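Local coordinates for tudor domain-containing protein 1 (Homo sapiens, PDB 5M9N), which probably acts in germ-cell piRNA silencing of transposons, using tudor domains such as this extended one to bind Piwi proteins and other partners methylated on arginine, at residues L31-V40 against K175-K184; H43-F51 against W160-K169. One frame throughout, in Å; residues are numbered along the deposited sequence.

Contact 1. Residues L31-V40 against K175-K184; sequences LNVGDEFCGV and KIITVKVVDK
Phe37 and Val179 form the middle of an antiparallel strand pairing, in the SN-like beta-barrel module that makes an extended Tudor domain. Strand 36-40 runs against strand 177-184. Phe37 and Gly39 make hydrogen-bonded pairs with Val179 and Ile177; Glu36 and Cys38 make non-hydrogen-bonded pairs with Lys180 and Thr178. Val179 lies across one face of the Phe37 ring, with its CB 3.7 Å from the ring centroid, a CH-pi contact. With CG between the backbone N and the carbonyl carbon (chi1 61°), the Phe37 ring turns toward Val179. Just before the strand, a type II turn from Asn32 to Asp35 continues the pairing: Gly34 N donates to Val181 O at 2.9 Å, and Val181 N to Asp35 O. Val181 packs its CG2 on Leu31 CD2 at 4.0 Å. On the other side of the sheet, the Glu36 and Lys180 chains run side by side, and Glu36 OE2 touches Lys180 CD at 3.6 Å. The ammonium of Lys180 continues to a salt bridge with Glu192. Lys184 folds back through bends at chi2 and chi3 (-54° and -52°). Its NZ also bonds Ser189, and it reaches Leu31 O at 3.2 Å, tilted from the carbonyl plane.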
ATOM      1  N   LEU A  31       3.711  10.475   9.357  1.00 48.20           N
ATOM      2  CA  LEU A  31       3.530  11.461   8.324  1.00 45.69           C
ATOM      3  C   LEU A  31       2.850  12.622   9.011  1.00 44.01           C
ATOM      4  O   LEU A  31       1.681  12.536   9.376  1.00 45.90           O
ATOM      5  CB  LEU A  31       2.678  10.910   7.197  1.00 44.94           C
ATOM      6  CG  LEU A  31       3.481  10.634   5.933  1.00 46.15           C
ATOM      7  CD1 LEU A  31       4.620   9.668   6.173  1.00 45.73           C
ATOM      8  CD2 LEU A  31       2.535  10.143   4.850  1.00 45.97           C
ATOM      9  N   ASN A  32       3.620  13.652   9.295  1.00 42.66           N
ATOM     10  CA  ASN A  32       3.074  14.870   9.895  1.00 42.39           C
ATOM     11  C   ASN A  32       2.466  15.754   8.808  1.00 39.65           C
ATOM     12  O   ASN A  32       2.923  15.731   7.641  1.00 37.09           O
ATOM     13  CB  ASN A  32       4.163  15.619  10.659  1.00 44.82           C
ATOM     14  CG  ASN A  32       4.726  14.804  11.819  1.00 47.35           C
ATOM     15  OD1 ASN A  32       5.937  14.692  11.971  1.00 49.61           O
ATOM     16  ND2 ASN A  32       3.853  14.206  12.617  1.00 47.97           N
ATOM     17  N   VAL A  33       1.447  16.531   9.195  1.00 38.02           N
ATOM     18  CA  VAL A  33       0.868  17.508   8.286  1.00 37.57           C
ATOM     19  C   VAL A  33       2.035  18.443   7.859  1.00 37.41           C
ATOM     20  O   VAL A  33       2.894  18.785   8.661  1.00 37.01           O
ATOM     21  CB  VAL A  33      -0.294  18.352   8.918  1.00 38.44           C
ATOM     22  CG1 VAL A  33      -0.788  19.386   7.913  1.00 38.46           C
ATOM     23  CG2 VAL A  33      -1.463  17.473   9.380  1.00 38.33           C
ATOM     24  N   GLY A  34       2.073  18.816   6.598  1.00 37.34           N
ATOM     25  CA  GLY A  34       3.186  19.619   6.091  1.00 38.33           C
ATOM     26  C   GLY A  34       4.398  18.820   5.638  1.00 38.58           C
ATOM     27  O   GLY A  34       5.222  19.362   4.935  1.00 39.62           O
ATOM     28  N   ASP A  35       4.511  17.530   5.978  1.00 38.41           N
ATOM     29  CA  ASP A  35       5.582  16.720   5.391  1.00 38.67           C
ATOM     30  C   ASP A  35       5.408  16.671   3.899  1.00 37.91           C
ATOM     31  O   ASP A  35       4.285  16.537   3.402  1.00 36.24           O
ATOM     32  CB  ASP A  35       5.605  15.283   5.907  1.00 38.85           C
ATOM     33  CG  ASP A  35       6.059  15.190   7.345  1.00 40.60           C
ATOM     34  OD1 ASP A  35       6.314  16.220   7.996  1.00 43.07           O
ATOM     35  OD2 ASP A  35       6.127  14.071   7.847  1.00 42.34           O
ATOM     36  N   GLU A  36       6.529  16.810   3.195  1.00 37.56           N
ATOM     37  CA  GLU A  36       6.593  16.498   1.797  1.00 38.18           C
ATOM     38  C   GLU A  36       7.600  15.366   1.648  1.00 37.41           C
ATOM     39  O   GLU A  36       8.592  15.279   2.406  1.00 38.43           O
ATOM     40  CB  GLU A  36       7.051  17.681   0.971  1.00 40.06           C
ATOM     41  CG  GLU A  36       6.182  18.894   1.036  1.00 42.16           C
ATOM     42  CD  GLU A  36       6.696  19.994   0.109  1.00 44.52           C
ATOM     43  OE1 GLU A  36       7.857  20.416   0.276  1.00 45.65           O
ATOM     44  OE2 GLU A  36       5.938  20.414  -0.779  1.00 45.85           O
ATOM     45  N   PHE A  37       7.373  14.467   0.710  1.00 35.87           N
ATOM     46  CA  PHE A  37       8.422  13.484   0.400  1.00 35.18           C
ATOM     47  C   PHE A  37       8.337  13.156  -1.055  1.00 34.53           C
ATOM     48  O   PHE A  37       7.262  13.320  -1.672  1.00 33.03           O
ATOM     49  CB  PHE A  37       8.306  12.243   1.268  1.00 34.57           C
ATOM     50  CG  PHE A  37       7.019  11.505   1.086  1.00 34.60           C
ATOM     51  CD1 PHE A  37       6.872  10.546   0.080  1.00 33.50           C
ATOM     52  CD2 PHE A  37       5.950  11.741   1.955  1.00 34.81           C
ATOM     53  CE1 PHE A  37       5.694   9.834  -0.046  1.00 33.71           C
ATOM     54  CE2 PHE A  37       4.767  11.024   1.834  1.00 33.97           C
ATOM     55  CZ  PHE A  37       4.638  10.065   0.848  1.00 33.62           C
ATOM     56  N   CYS A  38       9.456  12.684  -1.600  1.00 34.73           N
ATOM     57  CA  CYS A  38       9.468  12.193  -2.986  1.00 35.94           C
ATOM     58  C   CYS A  38       8.985  10.768  -2.883  1.00 33.33           C
ATOM     59  O   CYS A  38       9.541  10.004  -2.121  1.00 31.78           O
ATOM     60  CB  CYS A  38      10.861  12.235  -3.653  1.00 38.19           C
ATOM     61  SG  CYS A  38      11.331  13.949  -4.002  1.00 46.28           S
ATOM     62  N   GLY A  39       7.954  10.431  -3.658  1.00 32.49           N
ATOM     63  CA  GLY A  39       7.504   9.064  -3.726  1.00 32.15           C
ATOM     64  C   GLY A  39       6.928   8.638  -5.035  1.00 32.07           C
ATOM     65  O   GLY A  39       6.936   9.384  -6.012  1.00 32.16           O
ATOM     66  N   VAL A  40       6.334   7.440  -5.007  1.00 31.33           N
ATOM     67  CA  VAL A  40       5.721   6.842  -6.166  1.00 31.39           C
ATOM     68  C   VAL A  40       4.303   6.453  -5.792  1.00 30.87           C
ATOM     69  O   VAL A  40       4.067   6.086  -4.627  1.00 29.74           O
ATOM     70  CB  VAL A  40       6.530   5.636  -6.702  1.00 32.39           C
ATOM     71  CG1 VAL A  40       7.938   6.090  -7.122  1.00 33.36           C
ATOM     72  CG2 VAL A  40       6.638   4.510  -5.694  1.00 32.31           C
ATOM     73  N   LYS A 175       6.759   7.674 -12.453  1.00 51.07           N
ATOM     74  CA  LYS A 175       7.217   9.015 -12.131  1.00 48.73           C
ATOM     75  C   LYS A 175       7.470   9.166 -10.647  1.00 45.54           C
ATOM     76  O   LYS A 175       6.805   8.530  -9.793  1.00 40.04           O
ATOM     77  CB  LYS A 175       6.197  10.061 -12.555  1.00 50.51           C
ATOM     78  CG  LYS A 175       6.319  10.567 -13.966  1.00 52.97           C
ATOM     79  CD  LYS A 175       5.244  11.609 -14.199  1.00 54.35           C
ATOM     80  CE  LYS A 175       5.579  12.458 -15.401  1.00 57.67           C
ATOM     81  NZ  LYS A 175       4.454  13.337 -15.792  1.00 58.75           N
ATOM     82  N   ILE A 176       8.385  10.083 -10.356  1.00 42.59           N
ATOM     83  CA  ILE A 176       8.684  10.470  -9.011  1.00 42.40           C
ATOM     84  C   ILE A 176       7.766  11.663  -8.783  1.00 40.59           C
ATOM     85  O   ILE A 176       7.756  12.584  -9.583  1.00 42.84           O
ATOM     86  CB  ILE A 176      10.167  10.875  -8.772  1.00 44.11           C
ATOM     87  CG1 ILE A 176      11.161   9.968  -9.508  1.00 45.29           C
ATOM     88  CG2 ILE A 176      10.490  10.808  -7.274  1.00 43.74           C
ATOM     89  CD1 ILE A 176      12.527  10.632  -9.680  1.00 46.43           C
ATOM     90  N   ILE A 177       7.015  11.631  -7.685  1.00 36.49           N
ATOM     91  CA  ILE A 177       5.998  12.601  -7.371  1.00 35.08           C
ATOM     92  C   ILE A 177       6.354  13.178  -6.035  1.00 33.40           C
ATOM     93  O   ILE A 177       6.862  12.479  -5.182  1.00 32.70           O
ATOM     94  CB  ILE A 177       4.585  11.897  -7.300  1.00 35.31           C
ATOM     95  CG1 ILE A 177       4.238  11.348  -8.682  1.00 36.27           C
ATOM     96  CG2 ILE A 177       3.484  12.830  -6.835  1.00 35.04           C
ATOM     97  CD1 ILE A 177       4.322  12.355  -9.825  1.00 36.71           C
ATOM     98  N   THR A 178       6.112  14.466  -5.859  1.00 32.90           N
ATOM     99  CA  THR A 178       6.151  15.070  -4.538  1.00 32.75           C
ATOM    100  C   THR A 178       4.761  14.858  -3.888  1.00 31.82           C
ATOM    101  O   THR A 178       3.744  15.322  -4.409  1.00 32.69           O
ATOM    102  CB  THR A 178       6.516  16.556  -4.587  1.00 33.60           C
ATOM    103  OG1 THR A 178       7.806  16.698  -5.214  1.00 34.39           O
ATOM    104  CG2 THR A 178       6.561  17.134  -3.209  1.00 33.70           C
ATOM    105  N   VAL A 179       4.738  14.164  -2.767  1.00 30.72           N
ATOM    106  CA  VAL A 179       3.515  13.953  -1.967  1.00 29.77           C
ATOM    107  C   VAL A 179       3.578  14.911  -0.824  1.00 29.78           C
ATOM    108  O   VAL A 179       4.551  14.900  -0.084  1.00 29.74           O
ATOM    109  CB  VAL A 179       3.491  12.520  -1.386  1.00 29.43           C
ATOM    110  CG1 VAL A 179       2.231  12.287  -0.547  1.00 29.06           C
ATOM    111  CG2 VAL A 179       3.571  11.522  -2.508  1.00 29.23           C
ATOM    112  N   LYS A 180       2.567  15.756  -0.686  1.00 30.03           N
ATOM    113  CA  LYS A 180       2.496  16.702   0.395  1.00 31.20           C
ATOM    114  C   LYS A 180       1.287  16.385   1.264  1.00 30.90           C
ATOM    115  O   LYS A 180       0.181  16.364   0.746  1.00 30.23           O
ATOM    116  CB  LYS A 180       2.378  18.103  -0.216  1.00 33.40           C
ATOM    117  CG  LYS A 180       2.279  19.235   0.782  1.00 35.68           C
ATOM    118  CD  LYS A 180       2.386  20.531   0.018  1.00 37.86           C
ATOM    119  CE  LYS A 180       1.822  21.725   0.739  1.00 40.16           C
ATOM    120  NZ  LYS A 180       1.236  22.684  -0.237  1.00 41.49           N
ATOM    121  N   VAL A 181       1.510  16.188   2.562  1.00 30.87           N
ATOM    122  CA  VAL A 181       0.430  15.871   3.513  1.00 31.32           C
ATOM    123  C   VAL A 181      -0.307  17.173   3.871  1.00 32.31           C
ATOM    124  O   VAL A 181       0.285  18.089   4.441  1.00 32.44           O
ATOM    125  CB  VAL A 181       0.968  15.198   4.790  1.00 31.26           C
ATOM    126  CG1 VAL A 181      -0.181  14.738   5.694  1.00 31.36           C
ATOM    127  CG2 VAL A 181       1.897  14.022   4.463  1.00 30.53           C
ATOM    128  N   VAL A 182      -1.573  17.263   3.467  1.00 32.82           N
ATOM    129  CA  VAL A 182      -2.433  18.397   3.799  1.00 34.24           C
ATOM    130  C   VAL A 182      -3.118  18.182   5.174  1.00 35.10           C
ATOM    131  O   VAL A 182      -3.287  19.144   5.938  1.00 35.74           O
ATOM    132  CB  VAL A 182      -3.525  18.572   2.744  1.00 34.43           C
ATOM    133  CG1 VAL A 182      -4.436  19.732   3.104  1.00 36.15           C
ATOM    134  CG2 VAL A 182      -2.954  18.742   1.356  1.00 34.25           C
ATOM    135  N   ASP A 183      -3.576  16.956   5.454  1.00 35.18           N
ATOM    136  CA  ASP A 183      -4.259  16.618   6.726  1.00 36.55           C
ATOM    137  C   ASP A 183      -4.155  15.130   7.046  1.00 36.46           C
ATOM    138  O   ASP A 183      -3.838  14.343   6.167  1.00 35.17           O
ATOM    139  CB  ASP A 183      -5.753  16.955   6.635  1.00 37.58           C
ATOM    140  CG  ASP A 183      -6.484  16.974   8.017  1.00 39.14           C
ATOM    141  OD1 ASP A 183      -5.834  17.129   9.104  1.00 39.44           O
ATOM    142  OD2 ASP A 183      -7.749  16.868   7.983  1.00 40.07           O
ATOM    143  N   LYS A 184      -4.422  14.772   8.296  1.00 37.86           N
ATOM    144  CA  LYS A 184      -4.530  13.375   8.704  1.00 39.89           C
ATOM    145  C   LYS A 184      -5.995  12.961   8.946  1.00 41.28           C
ATOM    146  O   LYS A 184      -6.685  13.601   9.712  1.00 42.43           O
ATOM    147  CB  LYS A 184      -3.762  13.161   9.990  1.00 41.37           C
ATOM    148  CG  LYS A 184      -2.313  13.574   9.938  1.00 42.21           C
ATOM    149  CD  LYS A 184      -1.580  12.918   8.802  1.00 42.70           C
ATOM    150  CE  LYS A 184      -1.781  11.404   8.802  1.00 43.10           C
ATOM    151  NZ  LYS A 184      -0.698  10.787   8.056  1.00 44.34           N
TER

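Contact 2. Residues H43-F51 against W160-K169; sequences HIQTPEDFF and WTPEAICLMK
Trp160 stacks on Pro47 at one end of this largely apolar contact; Ile44, Phe50 and Met168 pack at the other. Pro47 CG lies over the six-membered ring of Trp160, 3.6 Å from its centroid, in a CH-pi contact. Ile165 adds its CG1 against Pro47 CD at 4.0 Å. Further along the helix, Lys169 CG meets Ile44 CD1 at 3.8 Å, the side chains passing in opposite directions. The extended chain of Met168 (CG anti to the backbone N, chi1 -178°) carries CE over the centre of the Phe50 ring, 3.7 Å from the centroid, a CH-pi contact. Its SD, 5.2 Å from that centroid above the same face, makes the pair Met-aromatic as well. Met168 SD rests against Pro47 CA at 3.8 Å. One polar bond joins the segments: Trp160 NE1 donates to Glu48 OE1 at 2.9 Å, in the indole plane but from above the carboxylate plane. The two planes stand 72° apart. Thr46 OG1 accepts from Glu48 N, an ST turn. Trp160 and the first turns of helix 162-172 cover the corner between strands 36-44 and 49-54. Trp160 also touches strand 153-155, while Met168 and Phe50 reach Leu193 of strand 189-195.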
ATOM      1  N   HIS A  43      -0.269   2.056  -6.109  1.00 32.79           N
ATOM      2  CA  HIS A  43      -1.549   1.388  -6.405  0.50 32.12           C
ATOM      3  C   HIS A  43      -2.667   2.430  -6.307  1.00 32.41           C
ATOM      4  O   HIS A  43      -2.631   3.193  -5.364  1.00 32.14           O
ATOM      5  CB  HIS A  43      -1.776   0.279  -5.349  0.50 31.01           C
ATOM      6  CG  HIS A  43      -2.952  -0.606  -5.628  0.50 30.24           C
ATOM      7  ND1 HIS A  43      -2.904  -1.656  -6.521  0.50 30.18           N
ATOM      8  CD2 HIS A  43      -4.212  -0.593  -5.135  0.50 29.88           C
ATOM      9  CE1 HIS A  43      -4.086  -2.243  -6.575  0.50 30.21           C
ATOM     10  NE2 HIS A  43      -4.898  -1.616  -5.744  0.50 29.82           N
ATOM     11  N   ILE A  44      -3.653   2.409  -7.224  1.00 32.29           N
ATOM     12  CA  ILE A  44      -4.755   3.381  -7.279  1.00 32.65           C
ATOM     13  C   ILE A  44      -6.061   2.650  -7.436  1.00 33.56           C
ATOM     14  O   ILE A  44      -6.244   1.997  -8.452  1.00 34.39           O
ATOM     15  CB  ILE A  44      -4.652   4.346  -8.510  1.00 33.51           C
ATOM     16  CG1 ILE A  44      -3.367   5.189  -8.420  1.00 32.90           C
ATOM     17  CG2 ILE A  44      -5.882   5.276  -8.651  1.00 33.92           C
ATOM     18  CD1 ILE A  44      -3.146   6.066  -9.647  1.00 33.86           C
ATOM     19  N   GLN A  45      -6.959   2.766  -6.451  1.00 32.53           N
ATOM     20  CA  GLN A  45      -8.391   2.447  -6.668  1.00 32.43           C
ATOM     21  C   GLN A  45      -9.107   3.619  -7.269  1.00 32.08           C
ATOM     22  O   GLN A  45      -9.648   3.517  -8.340  1.00 33.47           O
ATOM     23  CB  GLN A  45      -9.075   1.978  -5.352  1.00 31.68           C
ATOM     24  CG  GLN A  45      -8.578   0.587  -4.928  1.00 32.14           C
ATOM     25  CD  GLN A  45      -8.871  -0.468  -5.951  1.00 31.97           C
ATOM     26  OE1 GLN A  45      -9.923  -0.478  -6.535  1.00 33.29           O
ATOM     27  NE2 GLN A  45      -7.920  -1.325  -6.221  1.00 32.47           N
ATOM     28  N   THR A  46      -9.108   4.743  -6.578  1.00 31.91           N
ATOM     29  CA  THR A  46      -9.677   5.980  -7.096  1.00 32.29           C
ATOM     30  C   THR A  46      -8.828   7.122  -6.552  1.00 32.30           C
ATOM     31  O   THR A  46      -8.001   6.900  -5.667  1.00 32.28           O
ATOM     32  CB  THR A  46     -11.111   6.256  -6.541  1.00 32.11           C
ATOM     33  OG1 THR A  46     -10.992   6.595  -5.167  1.00 30.56           O
ATOM     34  CG2 THR A  46     -12.013   5.018  -6.653  1.00 32.67           C
ATOM     35  N   PRO A  47      -9.165   8.345  -6.930  1.00 33.47           N
ATOM     36  CA  PRO A  47      -8.541   9.483  -6.314  1.00 35.09           C
ATOM     37  C   PRO A  47      -8.739   9.628  -4.837  1.00 35.54           C
ATOM     38  O   PRO A  47      -7.923  10.287  -4.218  1.00 36.02           O
ATOM     39  CB  PRO A  47      -9.145  10.649  -7.074  1.00 35.42           C
ATOM     40  CG  PRO A  47      -9.363  10.103  -8.429  1.00 35.20           C
ATOM     41  CD  PRO A  47      -9.886   8.751  -8.151  1.00 34.57           C
ATOM     42  N   GLU A  48      -9.745   8.990  -4.263  1.00 35.87           N
ATOM     43  CA  GLU A  48      -9.940   8.975  -2.820  1.00 36.43           C
ATOM     44  C   GLU A  48      -9.435   7.697  -2.176  1.00 35.04           C
ATOM     45  O   GLU A  48      -9.645   7.502  -1.002  1.00 35.70           O
ATOM     46  CB  GLU A  48     -11.459   9.176  -2.507  1.00 39.10           C
ATOM     47  CG  GLU A  48     -11.894  10.644  -2.607  1.00 41.37           C
ATOM     48  CD  GLU A  48     -13.268  10.863  -3.205  1.00 44.44           C
ATOM     49  OE1 GLU A  48     -13.995   9.876  -3.474  1.00 48.86           O
ATOM     50  OE2 GLU A  48     -13.636  12.024  -3.447  1.00 48.73           O
ATOM     51  N   ASP A  49      -8.818   6.795  -2.934  1.00 33.15           N
ATOM     52  CA  ASP A  49      -8.339   5.536  -2.397  1.00 31.99           C
ATOM     53  C   ASP A  49      -7.119   5.037  -3.172  1.00 29.79           C
ATOM     54  O   ASP A  49      -7.252   4.429  -4.202  1.00 29.74           O
ATOM     55  CB  ASP A  49      -9.517   4.507  -2.395  1.00 33.73           C
ATOM     56  CG  ASP A  49      -9.176   3.221  -1.750  1.00 34.60           C
ATOM     57  OD1 ASP A  49      -8.103   3.020  -1.148  1.00 35.49           O
ATOM     58  OD2 ASP A  49     -10.006   2.308  -1.870  1.00 39.01           O
ATOM     59  N   PHE A  50      -5.925   5.405  -2.709  1.00 27.73           N
ATOM     60  CA  PHE A  50      -4.691   5.077  -3.398  1.00 26.39           C
ATOM     61  C   PHE A  50      -3.552   5.009  -2.403  1.00 25.45           C
ATOM     62  O   PHE A  50      -3.749   5.353  -1.253  1.00 24.96           O
ATOM     63  CB  PHE A  50      -4.433   5.998  -4.589  1.00 26.51           C
ATOM     64  CG  PHE A  50      -4.040   7.413  -4.226  1.00 26.47           C
ATOM     65  CD1 PHE A  50      -5.000   8.387  -4.020  1.00 26.77           C
ATOM     66  CD2 PHE A  50      -2.707   7.772  -4.137  1.00 26.31           C
ATOM     67  CE1 PHE A  50      -4.674   9.699  -3.684  1.00 26.98           C
ATOM     68  CE2 PHE A  50      -2.365   9.060  -3.802  1.00 26.52           C
ATOM     69  CZ  PHE A  50      -3.332  10.035  -3.602  1.00 27.03           C
ATOM     70  N   PHE A  51      -2.372   4.553  -2.867  1.00 24.94           N
ATOM     71  CA  PHE A  51      -1.234   4.251  -2.004  1.00 24.53           C
ATOM     72  C   PHE A  51       0.039   4.778  -2.593  1.00 25.42           C
ATOM     73  O   PHE A  51       0.263   4.579  -3.768  1.00 25.42           O
ATOM     74  CB  PHE A  51      -1.040   2.765  -1.862  1.00 24.07           C
ATOM     75  CG  PHE A  51      -2.137   2.117  -1.090  1.00 23.58           C
ATOM     76  CD1 PHE A  51      -3.240   1.665  -1.724  1.00 23.55           C
ATOM     77  CD2 PHE A  51      -2.045   2.031   0.246  1.00 23.56           C
ATOM     78  CE1 PHE A  51      -4.274   1.053  -0.996  1.00 23.49           C
ATOM     79  CE2 PHE A  51      -3.039   1.407   0.998  1.00 23.54           C
ATOM     80  CZ  PHE A  51      -4.138   0.907   0.372  1.00 23.35           C
ATOM     81  N   TRP A 160     -16.251   8.375  -9.092  1.00 45.03           N
ATOM     82  CA  TRP A 160     -15.077   8.441 -10.037  1.00 45.93           C
ATOM     83  C   TRP A 160     -15.213   7.411 -11.147  1.00 48.20           C
ATOM     84  O   TRP A 160     -15.374   6.196 -10.896  1.00 50.08           O
ATOM     85  CB  TRP A 160     -13.718   8.258  -9.355  1.00 43.47           C
ATOM     86  CG  TRP A 160     -13.458   9.250  -8.299  1.00 42.11           C
ATOM     87  CD1 TRP A 160     -13.646   9.064  -6.972  1.00 41.43           C
ATOM     88  CD2 TRP A 160     -12.964  10.596  -8.454  1.00 41.72           C
ATOM     89  NE1 TRP A 160     -13.310  10.192  -6.290  1.00 41.51           N
ATOM     90  CE2 TRP A 160     -12.886  11.153  -7.169  1.00 41.21           C
ATOM     91  CE3 TRP A 160     -12.581  11.387  -9.560  1.00 41.23           C
ATOM     92  CZ2 TRP A 160     -12.426  12.464  -6.933  1.00 41.47           C
ATOM     93  CZ3 TRP A 160     -12.134  12.705  -9.331  1.00 41.27           C
ATOM     94  CH2 TRP A 160     -12.064  13.229  -8.031  1.00 41.17           C
ATOM     95  N   THR A 161     -15.192   7.917 -12.369  1.00 52.75           N
ATOM     96  CA  THR A 161     -15.299   7.100 -13.555  1.00 57.18           C
ATOM     97  C   THR A 161     -13.912   6.567 -13.942  1.00 60.72           C
ATOM     98  O   THR A 161     -12.916   7.297 -13.780  1.00 57.24           O
ATOM     99  CB  THR A 161     -15.820   7.924 -14.731  1.00 59.01           C
ATOM    100  OG1 THR A 161     -14.930   9.013 -14.979  1.00 60.72           O
ATOM    101  CG2 THR A 161     -17.163   8.477 -14.410  1.00 59.38           C
ATOM    102  N   PRO A 162     -13.848   5.319 -14.486  1.00 63.60           N
ATOM    103  CA  PRO A 162     -12.577   4.684 -14.887  1.00 62.67           C
ATOM    104  C   PRO A 162     -11.730   5.534 -15.808  1.00 61.29           C
ATOM    105  O   PRO A 162     -10.518   5.324 -15.875  1.00 57.19           O
ATOM    106  CB  PRO A 162     -13.013   3.395 -15.608  1.00 65.68           C
ATOM    107  CG  PRO A 162     -14.469   3.567 -15.893  1.00 67.16           C
ATOM    108  CD  PRO A 162     -15.004   4.456 -14.815  1.00 65.72           C
ATOM    109  N   GLU A 163     -12.370   6.469 -16.508  1.00 59.03           N
ATOM    110  CA  GLU A 163     -11.659   7.466 -17.251  1.00 58.91           C
ATOM    111  C   GLU A 163     -10.912   8.493 -16.408  1.00 56.31           C
ATOM    112  O   GLU A 163      -9.841   8.951 -16.816  1.00 55.14           O
ATOM    113  CB  GLU A 163     -12.606   8.210 -18.170  1.00 61.46           C
ATOM    114  CG  GLU A 163     -11.846   9.138 -19.088  1.00 63.34           C
ATOM    115  CD  GLU A 163     -12.548   9.436 -20.387  1.00 66.87           C
ATOM    116  OE1 GLU A 163     -13.783   9.242 -20.432  1.00 66.63           O
ATOM    117  OE2 GLU A 163     -11.844   9.885 -21.346  1.00 67.64           O
ATOM    118  N   ALA A 164     -11.499   8.940 -15.300  1.00 52.36           N
ATOM    119  CA  ALA A 164     -10.796   9.858 -14.398  1.00 49.87           C
ATOM    120  C   ALA A 164      -9.597   9.136 -13.809  1.00 47.99           C
ATOM    121  O   ALA A 164      -8.504   9.672 -13.734  1.00 44.45           O
ATOM    122  CB  ALA A 164     -11.702  10.344 -13.282  1.00 49.91           C
ATOM    123  N   ILE A 165      -9.841   7.903 -13.388  1.00 46.62           N
ATOM    124  CA  ILE A 165      -8.818   7.031 -12.820  1.00 45.43           C
ATOM    125  C   ILE A 165      -7.650   6.739 -13.799  1.00 45.54           C
ATOM    126  O   ILE A 165      -6.485   6.746 -13.405  1.00 42.89           O
ATOM    127  CB  ILE A 165      -9.503   5.751 -12.329  1.00 44.74           C
ATOM    128  CG1 ILE A 165     -10.424   6.085 -11.132  1.00 44.08           C
ATOM    129  CG2 ILE A 165      -8.488   4.692 -11.944  1.00 45.08           C
ATOM    130  CD1 ILE A 165     -11.591   5.107 -10.999  1.00 44.50           C
ATOM    131  N   CYS A 166      -8.001   6.475 -15.048  1.00 46.53           N
ATOM    132  CA  CYS A 166      -7.050   6.327 -16.144  1.00 49.03           C
ATOM    133  C   CYS A 166      -6.137   7.538 -16.266  1.00 46.83           C
ATOM    134  O   CYS A 166      -4.935   7.417 -16.325  1.00 46.74           O
ATOM    135  CB  CYS A 166      -7.811   6.144 -17.446  1.00 51.72           C
ATOM    136  SG  CYS A 166      -6.759   5.736 -18.833  1.00 58.48           S
ATOM    137  N   LEU A 167      -6.751   8.711 -16.299  1.00 45.93           N
ATOM    138  CA  LEU A 167      -6.042   9.949 -16.371  1.00 44.64           C
ATOM    139  C   LEU A 167      -5.112  10.154 -15.193  1.00 42.90           C
ATOM    140  O   LEU A 167      -3.973  10.550 -15.387  1.00 42.25           O
ATOM    141  CB  LEU A 167      -7.018  11.116 -16.440  1.00 45.37           C
ATOM    142  CG  LEU A 167      -6.347  12.498 -16.434  1.00 45.31           C
ATOM    143  CD1 LEU A 167      -5.429  12.697 -17.649  1.00 46.38           C
ATOM    144  CD2 LEU A 167      -7.377  13.592 -16.364  1.00 46.02           C
ATOM    145  N   MET A 168      -5.596   9.927 -13.974  1.00 40.16           N
ATOM    146  CA  MET A 168      -4.736   9.976 -12.796  1.00 39.00           C
ATOM    147  C   MET A 168      -3.525   9.042 -12.926  1.00 39.43           C
ATOM    148  O   MET A 168      -2.402   9.445 -12.591  1.00 39.92           O
ATOM    149  CB  MET A 168      -5.508   9.637 -11.506  1.00 37.35           C
ATOM    150  CG  MET A 168      -4.642   9.735 -10.265  1.00 36.13           C
ATOM    151  SD  MET A 168      -5.535   9.430  -8.711  1.00 34.06           S
ATOM    152  CE  MET A 168      -4.167   9.350  -7.554  1.00 33.20           C
ATOM    153  N   LYS A 169      -3.768   7.805 -13.363  1.00 40.07           N
ATOM    154  CA  LYS A 169      -2.727   6.808 -13.563  1.00 41.86           C
ATOM    155  C   LYS A 169      -1.660   7.314 -14.547  1.00 42.99           C
ATOM    156  O   LYS A 169      -0.465   7.088 -14.330  1.00 41.96           O
ATOM    157  CB  LYS A 169      -3.304   5.486 -14.096  1.00 43.91           C
ATOM    158  CG  LYS A 169      -4.084   4.681 -13.085  1.00 44.77           C
ATOM    159  CD  LYS A 169      -5.003   3.727 -13.832  1.00 48.13           C
ATOM    160  CE  LYS A 169      -5.723   2.759 -12.914  1.00 49.79           C
ATOM    161  NZ  LYS A 169      -4.747   1.945 -12.161  1.00 51.01           N
TER

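How the contacts relate
From the N terminus, the turn at 31-35 and the first half of strand 36-44 make contact 1. The strand's end and the turn into strand 49-54 make contact 2. The chain then leaves for helix 58-73 and the five-stranded sheet of the Tudor core. It returns through strands 146-150 and 153-155. Trp160 and the helix 162-172 that follows close contact 2. Strand 177-184 comes next and closes contact 1. Contact 2 therefore lies within the longer loop of contact 1; the two do not cross. Contact 1 joins two neighbouring strands edge to edge, and contact 2 sets the helix against the same sheet. Together they join the chain before the five-stranded sheet to the chain after it.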